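PDB 2F2C: cyclin homolog from Herpesvirus saimiri, which belongs to the D-type cyclins and may contribute to cellular transformation and rapid T-cell proliferation during latent infection of susceptible hosts. Local coordinates for residues T53-L56 with T57-L61; F127-L130 with E131-Q135; T153-L156 with I157-N161; E167-W170 with P171-Y174. All blocks are in the same frame, centred on the assembly; numbering follows the deposited sequence.

Contact 1: residues T53-L56 with T57-L61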
# COMPACT_ATOMS: atom_id res chain seq x y z
N THR A 53 11.46 -1.09 -26.29
CA THR A 53 12.30 -2.21 -25.84
C THR A 53 13.69 -1.80 -25.32
O THR A 53 14.18 -2.37 -24.33
CB THR A 53 12.46 -3.28 -26.94
OG1 THR A 53 11.22 -3.49 -27.63
CG2 THR A 53 12.76 -4.65 -26.32
N ILE A 54 14.33 -0.84 -25.98
CA ILE A 54 15.60 -0.29 -25.51
C ILE A 54 15.42 0.43 -24.15
O ILE A 54 16.16 0.17 -23.19
CB ILE A 54 16.22 0.62 -26.61
CG1 ILE A 54 16.66 -0.23 -27.82
CG2 ILE A 54 17.41 1.37 -26.08
CD1 ILE A 54 16.64 0.47 -29.18
N LEU A 55 14.42 1.29 -24.05
CA LEU A 55 14.21 2.11 -22.87
C LEU A 55 13.86 1.28 -21.66
O LEU A 55 14.30 1.56 -20.55
CB LEU A 55 13.11 3.12 -23.14
CG LEU A 55 12.60 3.88 -21.92
CD1 LEU A 55 13.61 4.91 -21.48
CD2 LEU A 55 11.25 4.51 -22.28
N LEU A 56 13.05 0.25 -21.87
CA LEU A 56 12.69 -0.65 -20.79
C LEU A 56 13.86 -1.53 -20.39
O LEU A 56 13.95 -1.94 -19.23
CB LEU A 56 11.46 -1.48 -21.14
CG LEU A 56 10.12 -0.74 -21.23
CD1 LEU A 56 9.01 -1.76 -21.42
CD2 LEU A 56 9.86 0.10 -19.97
N THR A 57 14.77 -1.81 -21.34
CA THR A 57 16.02 -2.52 -21.06
C THR A 57 16.90 -1.68 -20.15
O THR A 57 17.49 -2.19 -19.21
CB THR A 57 16.74 -2.87 -22.36
OG1 THR A 57 16.04 -3.93 -23.02
CG2 THR A 57 18.08 -3.49 -22.09
N TRP A 58 16.97 -0.39 -20.41
CA TRP A 58 17.71 0.49 -19.54
C TRP A 58 17.00 0.62 -18.18
O TRP A 58 17.62 0.43 -17.13
CB TRP A 58 17.88 1.83 -20.22
CG TRP A 58 18.60 2.87 -19.42
CD1 TRP A 58 19.93 2.91 -19.12
CD2 TRP A 58 18.02 4.04 -18.86
NE1 TRP A 58 20.22 4.04 -18.39
CE2 TRP A 58 19.06 4.75 -18.21
CE3 TRP A 58 16.73 4.58 -18.84
CZ2 TRP A 58 18.85 5.96 -17.55
CZ3 TRP A 58 16.51 5.77 -18.17
CH2 TRP A 58 17.56 6.45 -17.54
N MET A 59 15.71 0.94 -18.18
CA MET A 59 14.95 1.07 -16.94
C MET A 59 15.11 -0.18 -16.04
O MET A 59 15.32 -0.09 -14.82
CB MET A 59 13.47 1.33 -17.26
CG MET A 59 13.19 2.66 -17.99
SD MET A 59 11.43 2.87 -18.45
CE MET A 59 10.58 2.65 -16.87
N HIS A 60 15.05 -1.35 -16.69
CA HIS A 60 15.33 -2.61 -16.03
C HIS A 60 16.73 -2.68 -15.42
O HIS A 60 16.89 -3.00 -14.23
CB HIS A 60 15.13 -3.80 -16.96
CG HIS A 60 15.32 -5.12 -16.28
ND1 HIS A 60 14.29 -5.80 -15.68
CD2 HIS A 60 16.44 -5.85 -16.06
CE1 HIS A 60 14.75 -6.91 -15.14
NE2 HIS A 60 16.06 -6.97 -15.36
N LEU A 61 17.75 -2.40 -16.23
CA LEU A 61 19.13 -2.45 -15.74
C LEU A 61 19.25 -1.63 -14.46
O LEU A 61 19.84 -2.06 -13.48
CB LEU A 61 20.11 -1.94 -16.79
CG LEU A 61 21.58 -2.18 -16.46
CD1 LEU A 61 21.88 -3.68 -16.35
CD2 LEU A 61 22.47 -1.53 -17.51

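Contact 2: residues F127-L130 with E131-Q135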
# COMPACT_ATOMS: atom_id res chain seq x y z
N PHE A 127 19.96 15.80 -19.34
CA PHE A 127 19.03 16.68 -18.63
C PHE A 127 19.54 17.17 -17.27
O PHE A 127 20.38 16.52 -16.65
CB PHE A 127 17.63 16.04 -18.52
CG PHE A 127 17.63 14.61 -18.02
CD1 PHE A 127 17.72 13.54 -18.90
CD2 PHE A 127 17.49 14.34 -16.65
CE1 PHE A 127 17.70 12.21 -18.43
CE2 PHE A 127 17.47 13.03 -16.17
CZ PHE A 127 17.58 11.96 -17.05
N THR A 128 19.03 18.32 -16.82
CA THR A 128 19.28 18.82 -15.45
C THR A 128 18.19 18.27 -14.53
O THR A 128 17.27 17.60 -15.00
CB THR A 128 19.29 20.37 -15.40
OG1 THR A 128 17.97 20.88 -15.65
CG2 THR A 128 20.13 20.97 -16.52
N ASN A 129 18.29 18.57 -13.24
CA ASN A 129 17.34 18.04 -12.25
C ASN A 129 15.94 18.66 -12.29
O ASN A 129 14.93 17.96 -12.19
CB ASN A 129 17.91 17.99 -10.81
CG ASN A 129 18.63 19.27 -10.39
OD1 ASN A 129 19.84 19.26 -10.17
ND2 ASN A 129 17.88 20.37 -10.27
N LEU A 130 15.89 19.98 -12.46
CA LEU A 130 14.64 20.70 -12.64
C LEU A 130 13.85 20.07 -13.80
O LEU A 130 12.63 19.90 -13.71
CB LEU A 130 14.91 22.20 -12.85
CG LEU A 130 13.87 23.16 -13.46
CD1 LEU A 130 13.78 24.47 -12.67
CD2 LEU A 130 14.20 23.43 -14.94
N GLU A 131 14.56 19.70 -14.86
CA GLU A 131 13.95 19.04 -16.01
C GLU A 131 13.40 17.65 -15.68
O GLU A 131 12.39 17.23 -16.25
CB GLU A 131 14.94 18.95 -17.16
CG GLU A 131 15.41 20.32 -17.64
CD GLU A 131 16.15 20.25 -18.97
OE1 GLU A 131 16.68 21.30 -19.40
OE2 GLU A 131 16.20 19.15 -19.58
N LEU A 132 14.07 16.94 -14.78
CA LEU A 132 13.55 15.67 -14.29
C LEU A 132 12.33 15.96 -13.41
O LEU A 132 11.28 15.35 -13.57
CB LEU A 132 14.63 14.90 -13.50
CG LEU A 132 14.76 13.36 -13.60
CD1 LEU A 132 15.18 12.73 -12.27
CD2 LEU A 132 13.49 12.67 -14.12
N ILE A 133 12.48 16.90 -12.48
CA ILE A 133 11.41 17.26 -11.55
C ILE A 133 10.15 17.72 -12.28
O ILE A 133 9.05 17.28 -11.95
CB ILE A 133 11.92 18.32 -10.54
CG1 ILE A 133 12.98 17.70 -9.63
CG2 ILE A 133 10.77 18.90 -9.71
CD1 ILE A 133 14.04 18.69 -9.13
N ASN A 134 10.30 18.59 -13.27
CA ASN A 134 9.16 19.00 -14.08
C ASN A 134 8.49 17.84 -14.81
O ASN A 134 7.27 17.82 -14.99
CB ASN A 134 9.54 20.13 -15.04
CG ASN A 134 9.56 21.49 -14.35
OD1 ASN A 134 10.62 22.09 -14.16
ND2 ASN A 134 8.38 21.97 -13.97
N GLN A 135 9.29 16.86 -15.21
CA GLN A 135 8.79 15.66 -15.89
C GLN A 135 8.04 14.74 -14.93
O GLN A 135 7.08 14.08 -15.33
CB GLN A 135 9.93 14.91 -16.58
CG GLN A 135 9.50 13.73 -17.45
CD GLN A 135 8.51 14.14 -18.51
OE1 GLN A 135 8.90 14.67 -19.55
NE2 GLN A 135 7.23 13.91 -18.24

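Contact 3: residues T153-L156 with I157-N161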
# COMPACT_ATOMS: atom_id res chain seq x y z
N THR A 153 3.37 -8.87 -10.74
CA THR A 153 4.18 -9.40 -9.71
C THR A 153 3.44 -9.56 -8.38
O THR A 153 3.90 -10.30 -7.51
CB THR A 153 5.45 -8.55 -9.65
OG1 THR A 153 6.54 -9.40 -9.32
CG2 THR A 153 5.40 -7.56 -8.56
N ASP A 154 2.29 -8.90 -8.25
CA ASP A 154 1.47 -8.99 -7.04
C ASP A 154 0.77 -10.34 -6.94
O ASP A 154 0.29 -10.72 -5.86
CB ASP A 154 0.38 -7.91 -7.01
CG ASP A 154 0.91 -6.47 -7.00
OD1 ASP A 154 1.74 -6.09 -6.13
OD2 ASP A 154 0.46 -5.62 -7.83
N PHE A 155 0.66 -11.04 -8.07
CA PHE A 155 -0.07 -12.30 -8.09
C PHE A 155 0.73 -13.47 -7.57
O PHE A 155 0.12 -14.40 -7.05
CB PHE A 155 -0.56 -12.64 -9.49
CG PHE A 155 -1.87 -12.02 -9.84
CD1 PHE A 155 -1.92 -10.77 -10.46
CD2 PHE A 155 -3.05 -12.69 -9.58
CE1 PHE A 155 -3.13 -10.21 -10.79
CE2 PHE A 155 -4.26 -12.12 -9.91
CZ PHE A 155 -4.30 -10.89 -10.51
N LEU A 156 2.06 -13.44 -7.70
CA LEU A 156 2.94 -14.58 -7.35
C LEU A 156 2.53 -15.41 -6.13
O LEU A 156 2.33 -16.62 -6.23
CB LEU A 156 4.38 -14.13 -7.17
CG LEU A 156 5.08 -13.81 -8.49
CD1 LEU A 156 6.26 -12.92 -8.20
CD2 LEU A 156 5.51 -15.07 -9.23
N ILE A 157 2.39 -14.76 -4.99
CA ILE A 157 2.18 -15.51 -3.77
C ILE A 157 0.76 -16.04 -3.64
O ILE A 157 0.59 -17.23 -3.33
CB ILE A 157 2.65 -14.70 -2.52
CG1 ILE A 157 4.16 -14.41 -2.63
CG2 ILE A 157 2.30 -15.45 -1.22
CD1 ILE A 157 5.04 -15.63 -2.34
N PRO A 158 -0.27 -15.19 -3.83
CA PRO A 158 -1.65 -15.67 -3.90
C PRO A 158 -1.85 -16.87 -4.84
O PRO A 158 -2.62 -17.78 -4.52
CB PRO A 158 -2.42 -14.45 -4.39
CG PRO A 158 -1.69 -13.33 -3.80
CD PRO A 158 -0.22 -13.71 -3.89
N LEU A 159 -1.16 -16.89 -5.98
CA LEU A 159 -1.26 -18.05 -6.88
C LEU A 159 -0.63 -19.28 -6.25
O LEU A 159 -1.26 -20.36 -6.27
CB LEU A 159 -0.67 -17.78 -8.27
CG LEU A 159 -1.44 -16.78 -9.13
CD1 LEU A 159 -0.82 -16.69 -10.50
CD2 LEU A 159 -2.90 -17.19 -9.22
N CYS A 160 0.58 -19.12 -5.70
CA CYS A 160 1.27 -20.20 -4.97
C CYS A 160 0.42 -20.83 -3.87
O CYS A 160 0.35 -22.05 -3.76
CB CYS A 160 2.57 -19.70 -4.33
SG CYS A 160 3.87 -19.35 -5.51
N ASN A 161 -0.20 -19.98 -3.04
CA ASN A 161 -1.09 -20.44 -1.99
C ASN A 161 -2.31 -21.18 -2.54
O ASN A 161 -2.65 -22.26 -2.06
CB ASN A 161 -1.55 -19.28 -1.11
CG ASN A 161 -2.51 -19.72 -0.04
OD1 ASN A 161 -2.12 -20.29 0.97
ND2 ASN A 161 -3.79 -19.47 -0.26

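Contact 4: residues E167-W170 with P171-Y174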
# COMPACT_ATOMS: atom_id res chain seq x y z
N GLU A 167 4.30 -23.73 1.82
CA GLU A 167 4.98 -22.46 2.10
C GLU A 167 6.51 -22.51 2.00
O GLU A 167 7.12 -21.57 1.49
CB GLU A 167 4.58 -21.94 3.48
CG GLU A 167 3.31 -21.10 3.46
CD GLU A 167 2.62 -21.07 4.81
OE1 GLU A 167 3.30 -20.82 5.84
OE2 GLU A 167 1.40 -21.32 4.86
N ASP A 168 7.10 -23.62 2.45
CA ASP A 168 8.56 -23.84 2.45
C ASP A 168 9.28 -23.40 1.15
O ASP A 168 10.46 -23.06 1.18
CB ASP A 168 8.92 -25.31 2.74
CG ASP A 168 7.81 -26.08 3.51
OD1 ASP A 168 7.69 -25.93 4.75
OD2 ASP A 168 7.03 -26.90 2.94
N LEU A 169 8.56 -23.42 0.02
CA LEU A 169 9.19 -23.15 -1.27
C LEU A 169 9.07 -21.72 -1.77
O LEU A 169 9.63 -21.39 -2.81
CB LEU A 169 8.68 -24.11 -2.34
CG LEU A 169 9.08 -25.55 -2.02
CD1 LEU A 169 8.30 -26.54 -2.89
CD2 LEU A 169 10.58 -25.74 -2.15
N TRP A 170 8.37 -20.87 -1.02
CA TRP A 170 8.01 -19.54 -1.51
C TRP A 170 9.20 -18.60 -1.70
O TRP A 170 9.26 -17.92 -2.72
CB TRP A 170 6.92 -18.91 -0.65
CG TRP A 170 5.62 -19.62 -0.71
CD1 TRP A 170 5.36 -20.80 -1.33
CD2 TRP A 170 4.39 -19.23 -0.07
NE1 TRP A 170 4.05 -21.16 -1.15
CE2 TRP A 170 3.42 -20.21 -0.38
CE3 TRP A 170 4.00 -18.13 0.71
CZ2 TRP A 170 2.10 -20.14 0.07
CZ3 TRP A 170 2.68 -18.07 1.16
CH2 TRP A 170 1.75 -19.06 0.83
N PRO A 171 10.15 -18.58 -0.76
CA PRO A 171 11.41 -17.84 -0.95
C PRO A 171 12.05 -18.07 -2.33
O PRO A 171 12.14 -17.13 -3.12
CB PRO A 171 12.30 -18.39 0.15
CG PRO A 171 11.37 -18.76 1.23
CD PRO A 171 10.12 -19.24 0.56
N GLN A 172 12.45 -19.29 -2.63
CA GLN A 172 13.13 -19.58 -3.90
C GLN A 172 12.22 -19.33 -5.12
O GLN A 172 12.68 -18.81 -6.14
CB GLN A 172 13.71 -21.01 -3.91
CG GLN A 172 12.64 -22.11 -4.09
CD GLN A 172 13.16 -23.55 -3.98
OE1 GLN A 172 14.10 -23.84 -3.23
NE2 GLN A 172 12.53 -24.46 -4.72
N LEU A 173 10.94 -19.69 -5.00
CA LEU A 173 10.04 -19.64 -6.15
C LEU A 173 9.78 -18.20 -6.46
O LEU A 173 9.86 -17.78 -7.60
CB LEU A 173 8.72 -20.37 -5.84
CG LEU A 173 8.16 -21.37 -6.86
CD1 LEU A 173 9.22 -22.31 -7.37
CD2 LEU A 173 7.04 -22.16 -6.22
N TYR A 174 9.52 -17.44 -5.40
CA TYR A 174 9.27 -16.02 -5.51
C TYR A 174 10.44 -15.37 -6.21
O TYR A 174 10.26 -14.62 -7.17
CB TYR A 174 9.09 -15.37 -4.12
CG TYR A 174 8.57 -13.98 -4.26
CD1 TYR A 174 7.22 -13.77 -4.42
CD2 TYR A 174 9.43 -12.88 -4.33
CE1 TYR A 174 6.71 -12.52 -4.60
CE2 TYR A 174 8.92 -11.61 -4.51
CZ TYR A 174 7.55 -11.45 -4.65
OH TYR A 174 6.96 -10.23 -4.85

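Contact 1: residues T53-L56 with T57-L61
Thr57 folds its hydroxyl back onto the preceding turn of its own helix, where OG1 donates a hydrogen bond to the carbonyl O of Thr53 over 2.8 Å. The same oxygen takes the backbone N of Thr57 at 3.1 Å. The two donors reach it from opposite faces of its plane, so a single carbonyl is held by both amide and side chain. The first torsion explains this: with OG1 anti to the carbonyl carbon of Thr57 itself (chi1 -73°) the hydroxyl lies beside its own N, and a polar group on a buried residue finds its partner within the helix. On a neighbouring flank, the sulfur of Met59 meets two leucines of the turn before it. Met59 SD lies 3.5 Å from Leu56 CD2 and 3.8 Å from Leu55 CG, with the Met59 chain extended as far as SD and then bent at its last torsion (55°). Leu55 also reaches forward with CD1, which approaches Trp58 CE3 to 4.1 Å. Beneath these side chains runs the regular alpha-helical bonding, with Met59 N bound almost straight to Leu55 O at 2.8 Å. Within the N-terminal cyclin domain, Leu56 and Met59 pack on helix 72-83 and Met59 also meets Val102 of helix 94-109. His60 sets its ring edge-to-face with Phe73 and touches Cys182 and Lys183 of helix 170-184.

Contact 2: residues F127-L130 with E131-Q135
Phe127 holds CG between its backbone N and carbonyl carbon (chi1 49°), which carries the ring forward until Phe127 CE2 comes within 3.7 Å of Leu132 CG. Thr128 is the N-cap residue of helix 129-142. Glu131 turns CG back beside its own N and then extends, so that its methylene CG lies 3.3 Å from Thr128 OG1. Threonine at the N-cap with glutamate three residues later is the sequence pattern of a capping box, but its reciprocal side-chain bonds are not made in the model: the carboxylate reaches past Thr128, with Glu131 OE2 3.6 Å from Phe127 CB. Backbone bonds start the helix: Leu132 N reaches Thr128 O at a long 3.3 Å, whereas Ile133 N to Asn129 O is 2.7 Å and nearly straight. Leu132 is the buried member, resting on Ala100, Val116 and Leu119 of helices 94-109 and 116-119. Ile133 packs on the backbone of the other protein chain. The Glu131 carbonyl O accepts a hydrogen bond from Lys96 NZ. An acid in the first turn would be expected to interact favourably with the partial positive charge at this helix start.

Contact 3: residues T153-L156 with I157-N161
The carbonyl O of Phe155 accepts the backbone N of Leu159 at 3.0 Å, the donor lying nearly in line with the carbonyl bond. This is the opening of helix 156-162 in the second, herpesviral cyclin domain, a helix start with a proline in its first turn. Pro158 has no N-H to give to Asp154 O, four residues earlier; its ring carbon CD occupies that place instead, 3.6 Å from Asp154 O and 3.3 Å from Phe155 O. The proline thus fits where a helix does not yet need an amide donor. The Leu159 side chain lies against the same Phe155 carbonyl: its CG, anti to Leu159's own carbonyl carbon (chi1 -69°), is 3.5 Å from Phe155 O, and its CD1 comes to 4.2 Å from Phe155 CB. Phe155, Leu156 and Leu159, all buried, meet Cys199 of helix 195-208; the Phe155 ring also packs on Leu24 and Leu27 of helix 21-31, and Leu156 on Leu203 and on Ala177, so that it touches both helix 195-208 and helix 170-184. Asp154 splits its carboxylate between two partners of the same chain, OD1 in a salt bridge with Arg109 and OD2 accepting from Leu151 N. Pro158 packs against a basic side chain of the other protein chain, and Ile157 against an aromatic one. One residue beyond Leu159, Cys160 N binds Leu156 O at 3.1 Å with an N-H...O angle of 167°, and Cys160 CB sits 3.6 Å from that oxygen.

Contact 4: residues E167-W170 with P171-Y174
Leu169 and Gln172 meet in a local contact at the start of helix 170-184, where the 3-10 turn 167-169 passes into the alpha helix. Their side chains lie alongside each other and point the same way, with Leu169 CD2 3.5 Å from Gln172 NE2. Gln172 carries CG between its backbone N and carbonyl carbon (chi1 75°), which brings that methylene to 3.3 Å from Leu169 O; beyond it the chain extends along the leucine. Leu169 O also accepts the backbone N of Leu173 at 3.1 Å. The next bond, Tyr174 N to Trp170 O at 2.7 Å, continues the alpha-helical pattern, whereas Trp170 N to Glu167 O at 2.9 Å belongs to the tighter 3-10 turn. Pro171 stands at this change of helix type in the second cyclin domain. Proline suits the first turn because this position calls for no amide donor. The ring of Pro171 lies close against the preceding residue, with Pro171 CD 3.4 Å from Trp170 CB. Glu167 CA sits over one face of the buried indole, 3.6 Å from its plane and nearer the edge of the ring system than its middle. NE1 of Trp170 donates to Ile165 O, a bond that limits the rotation of the ring, and Glu167 OE2 pairs with Lys19 in a salt bridge. The other protein chain adds an aromatic side chain against Trp170 and Pro171, and its backbone approaches Tyr174.

How the contacts relate
All four contacts are local turns whose segments adjoin without a gap, so none closes a loop, and along the chain they follow in series without nesting or crossing. Contact 1 lies on helix 49-65 and contact 2 opens helix 129-142, both in the N-terminal cyclin domain, their centres about 20 Å apart. Contacts 3 and 4 open the successive helices 156-162 and 170-184 of the second domain and touch: Ile157 CD1 meets Tyr174 CD1 at 3.5 Å. Through His60, contact 1 also reaches helix 170-184, which contact 4 opens, joining the two cyclin domains. Contacts 2 and 4 are the most distant pair, about 40 Å between centres.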